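Local coordinates for scyllo-inosose 3-dehydrogenase (Thermotoga maritima, PDB 3IP1), which catalyses the NAD(+)-dependent oxidation of scyllo-inosose to 3-dehydro-scyllo-inosose, probably as a step in myo-inositol breakdown, at residues 125-133 / 343-354; 240-251 / 259-270. All coordinates share one frame; numbering follows the deposited sequence.

Interaction 1: residues 125-133 / 343-354. With CD (cadmium ion), chain E.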
loop_
_atom_site.group_PDB
_atom_site.type_symbol
_atom_site.label_atom_id
_atom_site.label_comp_id
_atom_site.label_asym_id
_atom_site.label_seq_id
_atom_site.Cartn_x
_atom_site.Cartn_y
_atom_site.Cartn_z
ATOM N N VAL A 125 27.950 -4.948 18.075
ATOM C CA VAL A 125 27.171 -4.101 17.175
ATOM C C VAL A 125 27.643 -4.154 15.735
ATOM O O VAL A 125 28.785 -4.554 15.458
ATOM C CB VAL A 125 27.151 -2.604 17.648
ATOM C CG1 VAL A 125 26.419 -2.469 18.948
ATOM C CG2 VAL A 125 28.569 -2.028 17.771
ATOM N N CYS A 126 26.749 -3.763 14.827
ATOM C CA CYS A 126 27.138 -3.394 13.474
ATOM C C CYS A 126 26.610 -1.979 13.261
ATOM O O CYS A 126 25.838 -1.479 14.074
ATOM C CB CYS A 126 26.545 -4.359 12.453
ATOM S SG CYS A 126 24.746 -4.334 12.403
ATOM N N ALA A 127 27.004 -1.323 12.177
ATOM C CA ALA A 127 26.513 0.027 11.951
ATOM C C ALA A 127 26.206 0.332 10.492
ATOM O O ALA A 127 26.703 -0.332 9.574
ATOM C CB ALA A 127 27.459 1.063 12.553
ATOM N N GLU A 128 25.343 1.316 10.293
ATOM C CA GLU A 128 24.969 1.757 8.966
ATOM C C GLU A 128 26.116 2.577 8.360
ATOM O O GLU A 128 26.897 3.204 9.083
ATOM C CB GLU A 128 23.670 2.580 9.020
ATOM C CG GLU A 128 22.541 1.875 9.765
ATOM C CD GLU A 128 21.287 2.717 9.916
ATOM O OE1 GLU A 128 21.090 3.689 9.169
ATOM O OE2 GLU A 128 20.478 2.403 10.796
ATOM N N GLU A 129 26.198 2.562 7.042
ATOM C CA GLU A 129 27.182 3.338 6.293
ATOM C C GLU A 129 26.636 4.723 5.841
ATOM O O GLU A 129 27.420 5.677 5.678
ATOM C CB GLU A 129 27.685 2.477 5.115
ATOM C CG GLU A 129 28.593 3.153 4.100
ATOM C CD GLU A 129 27.833 3.967 3.046
ATOM O OE1 GLU A 129 26.611 3.816 2.891
ATOM O OE2 GLU A 129 28.478 4.770 2.360
HETATM N N MSE A 130 25.319 4.827 5.650
HETATM C CA MSE A 130 24.686 6.087 5.257
HETATM C C MSE A 130 24.487 6.920 6.509
HETATM O O MSE A 130 23.637 6.605 7.326
HETATM C CB MSE A 130 23.324 5.858 4.589
HETATM C CG MSE A 130 23.297 4.904 3.376
HETATM SE SE MSE A 130 24.136 5.657 1.764
HETATM C CE MSE A 130 22.588 6.688 1.128
ATOM N N LEU A 131 25.275 7.973 6.673
ATOM C CA LEU A 131 25.190 8.785 7.872
ATOM C C LEU A 131 24.200 9.940 7.646
ATOM O O LEU A 131 24.590 11.073 7.357
ATOM C CB LEU A 131 26.588 9.238 8.334
ATOM C CG LEU A 131 27.694 8.160 8.222
ATOM C CD1 LEU A 131 29.074 8.743 8.495
ATOM C CD2 LEU A 131 27.430 6.886 9.091
ATOM N N TRP A 132 22.907 9.606 7.740
ATOM C CA TRP A 132 21.793 10.556 7.573
ATOM C C TRP A 132 21.725 11.571 8.724
ATOM O O TRP A 132 22.108 11.270 9.861
ATOM C CB TRP A 132 20.460 9.799 7.459
ATOM C CG TRP A 132 20.349 8.624 8.409
ATOM C CD1 TRP A 132 20.698 7.337 8.149
ATOM C CD2 TRP A 132 19.867 8.644 9.765
ATOM N NE1 TRP A 132 20.463 6.542 9.256
ATOM C CE2 TRP A 132 19.952 7.320 10.259
ATOM C CE3 TRP A 132 19.357 9.646 10.605
ATOM C CZ2 TRP A 132 19.570 6.976 11.554
ATOM C CZ3 TRP A 132 18.953 9.291 11.900
ATOM C CH2 TRP A 132 19.066 7.972 12.352
ATOM N N CYS A 133 21.269 12.784 8.424
ATOM C CA CYS A 133 21.313 13.883 9.410
ATOM C C CYS A 133 20.190 13.762 10.441
ATOM O O CYS A 133 20.384 14.076 11.609
ATOM C CB CYS A 133 21.321 15.264 8.722
ATOM S SG CYS A 133 19.728 15.871 8.004
ATOM N N GLY A 343 20.895 2.318 -0.944
ATOM C CA GLY A 343 21.074 2.442 0.506
ATOM C C GLY A 343 20.510 1.288 1.318
ATOM O O GLY A 343 20.081 0.250 0.768
ATOM N N HIS A 344 20.504 1.464 2.638
ATOM C CA HIS A 344 20.202 0.361 3.544
ATOM C C HIS A 344 19.630 0.893 4.866
ATOM O O HIS A 344 19.346 0.119 5.769
ATOM C CB HIS A 344 21.498 -0.400 3.809
ATOM C CG HIS A 344 22.616 0.491 4.250
ATOM N ND1 HIS A 344 23.692 0.795 3.443
ATOM C CD2 HIS A 344 22.799 1.186 5.400
ATOM C CE1 HIS A 344 24.498 1.626 4.085
ATOM N NE2 HIS A 344 23.984 1.872 5.277
ATOM N N SER A 345 19.491 2.208 4.970
ATOM C CA SER A 345 19.027 2.858 6.215
ATOM C C SER A 345 17.506 2.929 6.281
ATOM O O SER A 345 16.832 2.703 5.278
ATOM C CB SER A 345 19.636 4.277 6.336
ATOM O OG SER A 345 21.061 4.197 6.380
ATOM N N GLY A 346 16.982 3.211 7.473
ATOM C CA GLY A 346 15.561 3.437 7.689
ATOM C C GLY A 346 14.714 2.185 7.648
ATOM O O GLY A 346 15.234 1.083 7.404
ATOM N N HIS A 347 13.408 2.363 7.901
ATOM C CA HIS A 347 12.374 1.312 7.690
ATOM C C HIS A 347 12.520 0.082 8.575
ATOM O O HIS A 347 11.749 -0.850 8.455
ATOM C CB HIS A 347 12.317 0.897 6.196
ATOM C CG HIS A 347 12.240 2.068 5.264
ATOM N ND1 HIS A 347 11.084 2.798 5.083
ATOM C CD2 HIS A 347 13.195 2.682 4.524
ATOM C CE1 HIS A 347 11.320 3.792 4.244
ATOM N NE2 HIS A 347 12.593 3.744 3.887
ATOM N N GLY A 348 13.520 0.083 9.451
ATOM C CA GLY A 348 13.797 -1.043 10.324
ATOM C C GLY A 348 14.381 -2.200 9.539
ATOM O O GLY A 348 14.181 -3.358 9.887
ATOM N N THR A 349 15.096 -1.876 8.472
ATOM C CA THR A 349 15.722 -2.908 7.656
ATOM C C THR A 349 16.846 -3.613 8.403
ATOM O O THR A 349 16.840 -4.846 8.487
ATOM C CB THR A 349 16.195 -2.331 6.319
ATOM O OG1 THR A 349 15.039 -2.004 5.531
ATOM C CG2 THR A 349 17.099 -3.313 5.564
ATOM N N PHE A 350 17.789 -2.839 8.953
ATOM C CA PHE A 350 18.898 -3.413 9.733
ATOM C C PHE A 350 18.421 -4.395 10.794
ATOM O O PHE A 350 18.893 -5.514 10.806
ATOM C CB PHE A 350 19.806 -2.333 10.373
ATOM C CG PHE A 350 21.130 -2.128 9.664
ATOM C CD1 PHE A 350 21.176 -1.819 8.296
ATOM C CD2 PHE A 350 22.329 -2.216 10.367
ATOM C CE1 PHE A 350 22.389 -1.604 7.639
ATOM C CE2 PHE A 350 23.566 -2.010 9.718
ATOM C CZ PHE A 350 23.596 -1.708 8.355
ATOM N N PRO A 351 17.483 -3.994 11.682
ATOM C CA PRO A 351 17.187 -4.950 12.751
ATOM C C PRO A 351 16.430 -6.171 12.268
ATOM O O PRO A 351 16.584 -7.247 12.834
ATOM C CB PRO A 351 16.366 -4.132 13.760
ATOM C CG PRO A 351 15.850 -2.949 12.999
ATOM C CD PRO A 351 16.884 -2.667 11.946
ATOM N N ARG A 352 15.641 -6.029 11.211
ATOM C CA ARG A 352 14.980 -7.206 10.676
ATOM C C ARG A 352 15.984 -8.131 9.991
ATOM O O ARG A 352 15.838 -9.347 10.062
ATOM C CB ARG A 352 13.857 -6.838 9.690
ATOM C CG ARG A 352 12.549 -6.370 10.330
ATOM C CD ARG A 352 11.553 -6.014 9.221
ATOM N NE ARG A 352 10.292 -5.449 9.699
ATOM C CZ ARG A 352 10.011 -4.148 9.735
ATOM N NH1 ARG A 352 10.909 -3.238 9.347
ATOM N NH2 ARG A 352 8.830 -3.749 10.169
ATOM N N VAL A 353 16.976 -7.564 9.306
ATOM C CA VAL A 353 18.041 -8.394 8.717
ATOM C C VAL A 353 18.774 -9.167 9.825
ATOM O O VAL A 353 19.090 -10.337 9.666
ATOM C CB VAL A 353 19.042 -7.584 7.868
ATOM C CG1 VAL A 353 20.323 -8.435 7.582
ATOM C CG2 VAL A 353 18.369 -7.119 6.573
ATOM N N ILE A 354 19.009 -8.500 10.954
ATOM C CA ILE A 354 19.639 -9.138 12.116
ATOM C C ILE A 354 18.780 -10.295 12.675
ATOM O O ILE A 354 19.299 -11.397 12.915
ATOM C CB ILE A 354 20.033 -8.080 13.204
ATOM C CG1 ILE A 354 21.154 -7.183 12.659
ATOM C CG2 ILE A 354 20.442 -8.765 14.517
ATOM C CD1 ILE A 354 21.255 -5.765 13.313
HETATM CD CD CD E . 18.855 14.143 6.398
HETATM O O HOH W 1 17.871 3.528 10.126
#

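Interaction 2: residues 240-251 / 259-270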
loop_
_atom_site.group_PDB
_atom_site.type_symbol
_atom_site.label_atom_id
_atom_site.label_comp_id
_atom_site.label_asym_id
_atom_site.label_seq_id
_atom_site.Cartn_x
_atom_site.Cartn_y
_atom_site.Cartn_z
ATOM N N LYS A 240 9.682 -20.181 -6.431
ATOM C CA LYS A 240 10.907 -20.406 -7.194
ATOM C C LYS A 240 11.820 -19.173 -7.197
ATOM O O LYS A 240 11.390 -18.063 -7.551
ATOM C CB LYS A 240 10.581 -20.796 -8.634
ATOM C CG LYS A 240 10.073 -22.225 -8.776
ATOM C CD LYS A 240 9.137 -22.295 -9.949
ATOM C CE LYS A 240 8.607 -23.717 -10.133
ATOM N NZ LYS A 240 7.533 -23.678 -11.156
ATOM N N VAL A 241 13.072 -19.389 -6.793
ATOM C CA VAL A 241 14.113 -18.366 -6.855
ATOM C C VAL A 241 15.109 -18.779 -7.945
ATOM O O VAL A 241 15.750 -19.832 -7.864
ATOM C CB VAL A 241 14.828 -18.159 -5.490
ATOM C CG1 VAL A 241 15.943 -17.138 -5.603
ATOM C CG2 VAL A 241 13.831 -17.766 -4.393
ATOM N N ILE A 242 15.201 -17.930 -8.966
ATOM C CA ILE A 242 16.059 -18.142 -10.125
ATOM C C ILE A 242 17.107 -17.038 -10.198
ATOM O O ILE A 242 16.768 -15.832 -10.216
ATOM C CB ILE A 242 15.226 -18.155 -11.416
ATOM C CG1 ILE A 242 14.172 -19.261 -11.338
ATOM C CG2 ILE A 242 16.123 -18.336 -12.653
ATOM C CD1 ILE A 242 13.032 -19.061 -12.319
ATOM N N LEU A 243 18.375 -17.453 -10.205
ATOM C CA LEU A 243 19.497 -16.524 -10.318
ATOM C C LEU A 243 20.283 -16.714 -11.623
ATOM O O LEU A 243 20.615 -17.840 -12.008
ATOM C CB LEU A 243 20.410 -16.591 -9.082
ATOM C CG LEU A 243 21.595 -15.612 -9.146
ATOM C CD1 LEU A 243 21.701 -14.700 -7.916
ATOM C CD2 LEU A 243 22.876 -16.388 -9.361
ATOM N N SER A 244 20.548 -15.602 -12.308
ATOM C CA SER A 244 21.340 -15.617 -13.532
ATOM C C SER A 244 22.705 -14.978 -13.264
ATOM O O SER A 244 22.776 -13.811 -12.863
ATOM C CB SER A 244 20.612 -14.883 -14.656
ATOM O OG SER A 244 21.372 -14.940 -15.859
ATOM N N GLU A 245 23.772 -15.757 -13.461
ATOM C CA GLU A 245 25.151 -15.343 -13.152
ATOM C C GLU A 245 26.155 -16.222 -13.917
ATOM O O GLU A 245 26.073 -17.454 -13.836
ATOM C CB GLU A 245 25.410 -15.443 -11.635
ATOM C CG GLU A 245 26.841 -15.194 -11.191
ATOM C CD GLU A 245 27.409 -13.866 -11.708
ATOM O OE1 GLU A 245 28.502 -13.889 -12.312
ATOM O OE2 GLU A 245 26.763 -12.809 -11.534
ATOM N N PRO A 246 27.085 -15.593 -14.676
ATOM C CA PRO A 246 28.095 -16.345 -15.449
ATOM C C PRO A 246 29.164 -17.022 -14.597
ATOM O O PRO A 246 29.684 -18.055 -15.000
ATOM C CB PRO A 246 28.740 -15.277 -16.337
ATOM C CG PRO A 246 27.814 -14.116 -16.315
ATOM C CD PRO A 246 27.091 -14.158 -15.016
ATOM N N SER A 247 29.492 -16.439 -13.447
ATOM C CA SER A 247 30.441 -17.022 -12.475
ATOM C C SER A 247 29.917 -18.290 -11.783
ATOM O O SER A 247 28.912 -18.248 -11.056
ATOM C CB SER A 247 30.799 -15.982 -11.402
ATOM O OG SER A 247 31.329 -16.609 -10.246
ATOM N N GLU A 248 30.624 -19.404 -11.989
ATOM C CA GLU A 248 30.216 -20.697 -11.437
ATOM C C GLU A 248 30.211 -20.695 -9.912
ATOM O O GLU A 248 29.284 -21.217 -9.296
ATOM C CB GLU A 248 31.101 -21.829 -11.956
ATOM C CG GLU A 248 30.824 -23.164 -11.269
ATOM C CD GLU A 248 31.431 -24.367 -11.996
ATOM O OE1 GLU A 248 32.632 -24.346 -12.370
ATOM O OE2 GLU A 248 30.691 -25.357 -12.174
ATOM N N VAL A 249 31.239 -20.101 -9.310
ATOM C CA VAL A 249 31.339 -20.084 -7.861
ATOM C C VAL A 249 30.157 -19.336 -7.225
ATOM O O VAL A 249 29.675 -19.724 -6.170
ATOM C CB VAL A 249 32.708 -19.502 -7.375
ATOM C CG1 VAL A 249 32.785 -17.985 -7.555
ATOM C CG2 VAL A 249 32.966 -19.888 -5.921
ATOM N N ARG A 250 29.721 -18.256 -7.872
ATOM C CA ARG A 250 28.547 -17.514 -7.430
ATOM C C ARG A 250 27.229 -18.295 -7.623
ATOM O O ARG A 250 26.365 -18.272 -6.745
ATOM C CB ARG A 250 28.524 -16.144 -8.091
ATOM C CG ARG A 250 29.699 -15.284 -7.625
ATOM C CD ARG A 250 29.853 -13.973 -8.372
ATOM N NE ARG A 250 30.951 -13.187 -7.801
ATOM C CZ ARG A 250 32.245 -13.427 -8.034
ATOM N NH1 ARG A 250 32.605 -14.425 -8.830
ATOM N NH2 ARG A 250 33.180 -12.674 -7.482
ATOM N N ARG A 251 27.102 -19.026 -8.730
ATOM C CA ARG A 251 25.941 -19.896 -8.933
ATOM C C ARG A 251 25.826 -21.008 -7.881
ATOM O O ARG A 251 24.726 -21.303 -7.392
ATOM C CB ARG A 251 25.937 -20.499 -10.335
ATOM C CG ARG A 251 25.601 -19.511 -11.434
ATOM C CD ARG A 251 25.343 -20.218 -12.746
ATOM N NE ARG A 251 26.408 -21.162 -13.074
ATOM C CZ ARG A 251 27.472 -20.860 -13.803
ATOM N NH1 ARG A 251 28.381 -21.777 -14.049
ATOM N NH2 ARG A 251 27.623 -19.642 -14.292
ATOM N N ALA A 259 18.486 -20.778 -3.767
ATOM C CA ALA A 259 18.010 -20.683 -5.156
ATOM C C ALA A 259 17.563 -22.049 -5.670
ATOM O O ALA A 259 18.241 -23.049 -5.458
ATOM C CB ALA A 259 19.066 -20.110 -6.068
ATOM N N ASP A 260 16.430 -22.075 -6.352
ATOM C CA ASP A 260 15.904 -23.311 -6.892
ATOM C C ASP A 260 16.514 -23.617 -8.247
ATOM O O ASP A 260 16.650 -24.785 -8.613
ATOM C CB ASP A 260 14.386 -23.217 -7.022
ATOM C CG ASP A 260 13.716 -22.948 -5.693
ATOM O OD1 ASP A 260 13.636 -23.889 -4.884
ATOM O OD2 ASP A 260 13.295 -21.794 -5.452
ATOM N N HIS A 261 16.834 -22.564 -8.997
ATOM C CA HIS A 261 17.441 -22.708 -10.309
ATOM C C HIS A 261 18.501 -21.645 -10.513
ATOM O O HIS A 261 18.337 -20.487 -10.088
ATOM C CB HIS A 261 16.398 -22.603 -11.422
ATOM C CG HIS A 261 15.234 -23.524 -11.243
ATOM N ND1 HIS A 261 15.340 -24.893 -11.393
ATOM C CD2 HIS A 261 13.939 -23.278 -10.932
ATOM C CE1 HIS A 261 14.161 -25.448 -11.176
ATOM N NE2 HIS A 261 13.295 -24.490 -10.892
ATOM N N VAL A 262 19.591 -22.049 -11.157
ATOM C CA VAL A 262 20.618 -21.104 -11.557
ATOM C C VAL A 262 20.838 -21.174 -13.067
ATOM O O VAL A 262 20.747 -22.243 -13.657
ATOM C CB VAL A 262 21.937 -21.298 -10.764
ATOM C CG1 VAL A 262 21.727 -20.931 -9.295
ATOM C CG2 VAL A 262 22.486 -22.729 -10.912
ATOM N N ILE A 263 21.095 -20.017 -13.669
ATOM C CA ILE A 263 21.286 -19.869 -15.096
ATOM C C ILE A 263 22.657 -19.229 -15.373
ATOM O O ILE A 263 22.991 -18.157 -14.844
ATOM C CB ILE A 263 20.174 -18.967 -15.719
ATOM C CG1 ILE A 263 18.781 -19.588 -15.539
ATOM C CG2 ILE A 263 20.446 -18.694 -17.204
ATOM C CD1 ILE A 263 17.616 -18.626 -15.883
ATOM N N ASP A 264 23.449 -19.890 -16.205
ATOM C CA ASP A 264 24.633 -19.279 -16.793
ATOM C C ASP A 264 24.185 -18.636 -18.108
ATOM O O ASP A 264 24.040 -19.329 -19.093
ATOM C CB ASP A 264 25.703 -20.358 -17.019
ATOM C CG ASP A 264 26.973 -19.823 -17.669
ATOM O OD1 ASP A 264 27.069 -18.626 -18.016
ATOM O OD2 ASP A 264 27.897 -20.636 -17.843
ATOM N N PRO A 265 23.960 -17.305 -18.125
ATOM C CA PRO A 265 23.429 -16.627 -19.313
ATOM C C PRO A 265 24.322 -16.725 -20.553
ATOM O O PRO A 265 23.825 -16.550 -21.681
ATOM C CB PRO A 265 23.327 -15.155 -18.874
ATOM C CG PRO A 265 24.325 -15.007 -17.770
ATOM C CD PRO A 265 24.340 -16.348 -17.066
ATOM N N THR A 266 25.617 -16.995 -20.350
ATOM C CA THR A 266 26.570 -17.070 -21.460
ATOM C C THR A 266 26.502 -18.409 -22.203
ATOM O O THR A 266 26.973 -18.508 -23.337
ATOM C CB THR A 266 28.035 -16.802 -21.009
ATOM O OG1 THR A 266 28.536 -17.931 -20.267
ATOM C CG2 THR A 266 28.139 -15.509 -20.165
ATOM N N LYS A 267 25.911 -19.427 -21.579
ATOM C CA LYS A 267 25.839 -20.759 -22.173
ATOM C C LYS A 267 24.416 -21.295 -22.231
ATOM O O LYS A 267 24.178 -22.393 -22.739
ATOM C CB LYS A 267 26.711 -21.738 -21.393
ATOM C CG LYS A 267 28.196 -21.438 -21.482
ATOM C CD LYS A 267 29.008 -22.464 -20.721
ATOM C CE LYS A 267 30.476 -22.311 -21.078
ATOM N NZ LYS A 267 31.328 -22.844 -19.989
ATOM N N GLU A 268 23.474 -20.518 -21.704
ATOM C CA GLU A 268 22.079 -20.915 -21.707
ATOM C C GLU A 268 21.238 -19.763 -22.216
ATOM O O GLU A 268 21.657 -18.611 -22.177
ATOM C CB GLU A 268 21.626 -21.293 -20.301
ATOM C CG GLU A 268 22.292 -22.506 -19.693
ATOM C CD GLU A 268 21.851 -22.710 -18.262
ATOM O OE1 GLU A 268 22.709 -22.676 -17.341
ATOM O OE2 GLU A 268 20.625 -22.868 -18.053
ATOM N N ASN A 269 20.054 -20.078 -22.710
ATOM C CA ASN A 269 19.108 -19.052 -23.114
ATOM C C ASN A 269 18.327 -18.560 -21.870
ATOM O O ASN A 269 17.458 -19.260 -21.364
ATOM C CB ASN A 269 18.171 -19.632 -24.180
ATOM C CG ASN A 269 17.263 -18.591 -24.798
ATOM O OD1 ASN A 269 16.626 -17.796 -24.104
ATOM N ND2 ASN A 269 17.164 -18.617 -26.120
ATOM N N PHE A 270 18.658 -17.366 -21.385
ATOM C CA PHE A 270 18.005 -16.796 -20.190
ATOM C C PHE A 270 16.470 -16.786 -20.278
ATOM O O PHE A 270 15.802 -17.310 -19.400
ATOM C CB PHE A 270 18.532 -15.385 -19.899
ATOM C CG PHE A 270 17.809 -14.670 -18.780
ATOM C CD1 PHE A 270 18.221 -14.816 -17.456
ATOM C CD2 PHE A 270 16.752 -13.821 -19.057
ATOM C CE1 PHE A 270 17.560 -14.131 -16.411
ATOM C CE2 PHE A 270 16.088 -13.140 -18.036
ATOM C CZ PHE A 270 16.489 -13.298 -16.713
#

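Interaction 1: residues 125-133 / 343-354
The Phe350 ring carries Glu128 CG over the centre of one face, a CH-pi contact 6° off the ring normal, while Cys126 SG approaches obliquely at 3.7 Å from Phe350 CE2. The His344 ring has Met130 CG over a face and the backbone of Glu129 at its edge. There His344 NE2 accepts two amides, Glu129 N at 2.9 Å and Met130 N at 3.3 Å, both tilted from the ring plane. With chi1 at 52° the imidazole swings in so that NE2 faces these amides. Replacing His344 by an alanine removes the imidazole, which is likely to leave both amides without their acceptor and Met130 CG without the ring it packs on. Next along the chain, Ser345 OG donates to Glu128 OE1 (2.8 Å), and Trp132 NE1 reaches the same oxygen (2.9 Å) from the opposite face of the carboxylate, with Glu128 CD in the indole plane. Glu128 OE2 takes a water shared with Gly346 N and a bond from Trp173. The buried carboxylate is thus gripped at both oxygens, which would favour its ionised form, tying the loop toward metal ligand Cys133 to the chain just after the last strand of the nucleotide-binding sheet, where it re-enters the catalytic domain.

Interaction 2: residues 240-251 / 259-270
Arg251 runs from helix 248-257 along Val262, on the edge strand, to Asp264 just beyond it. Its CB lies 4.1 Å from Val262 CG2, CG passes Val262 CB, and CD rests 3.8 Å from Ile263 O. A bend at chi3 (-50°) then lays the guanidinium over Asp264, whose CB sits 3.4 Å from Arg251 NH2. Guanidinium and carboxylate are stacked, their planes 9° apart, so the long salt bridge from Arg251 NH2 to Asp264 OD2 is one of charge alone. NH2 instead serves the backbone, donating in plane to Glu245 O at 2.7 Å and weakly to Pro246 O.

Strands 240-244 and 261-263 pair in parallel through Leu243 N to His261 O, Ile263 N to Leu243 O and Glu245 N to Ile263 O. At the start of the pairing Val241 O accepts from both Asp260 N and His261 N, and Val241 N donates to the anti lone pair of Asp260 OD2 (2.8 Å), an oxygen also salt-bridged to Lys234. On the face bearing Ile242 and Ser244, Ile242 CG2 packs 3.6 Å from Ile263 CD1, and Ser244 OG abuts Pro265.

This is a right-handed beta-alpha-beta unit of the Rossmann fold. By binding the carbonyl of Glu245, a likely NAD(+) ligand, Arg251 ties down the turn after the strand, while the stacked Asp264 carboxylate probably offsets its charge.

How the interactions relate
Interactions 1 and 2 lie on opposite sides of the chain's centre, with their own centres 29 Å apart and nearest atoms about 16 Å apart, so neither touches the other. Interaction 2 belongs to the outer edge of the parallel nucleotide-binding sheet and holds Glu245 and Arg250, probable NAD(+) ligands. Interaction 1 lies between the two metal sites, where the chain leaves strand 337-340 and packs against the GroES-like part. Cys133 helps bind one cadmium, in the second zinc site, with Cys136, Cys139 and Cys147; the side chains of His344 and Glu129 come within about 3 Å of those of Glu195 and His97, respectively, ligands of the other cadmium, which is about 6 Å from Glu129's side chain. Interaction 1 thus lies by the metals, and interaction 2 by the probable cofactor site.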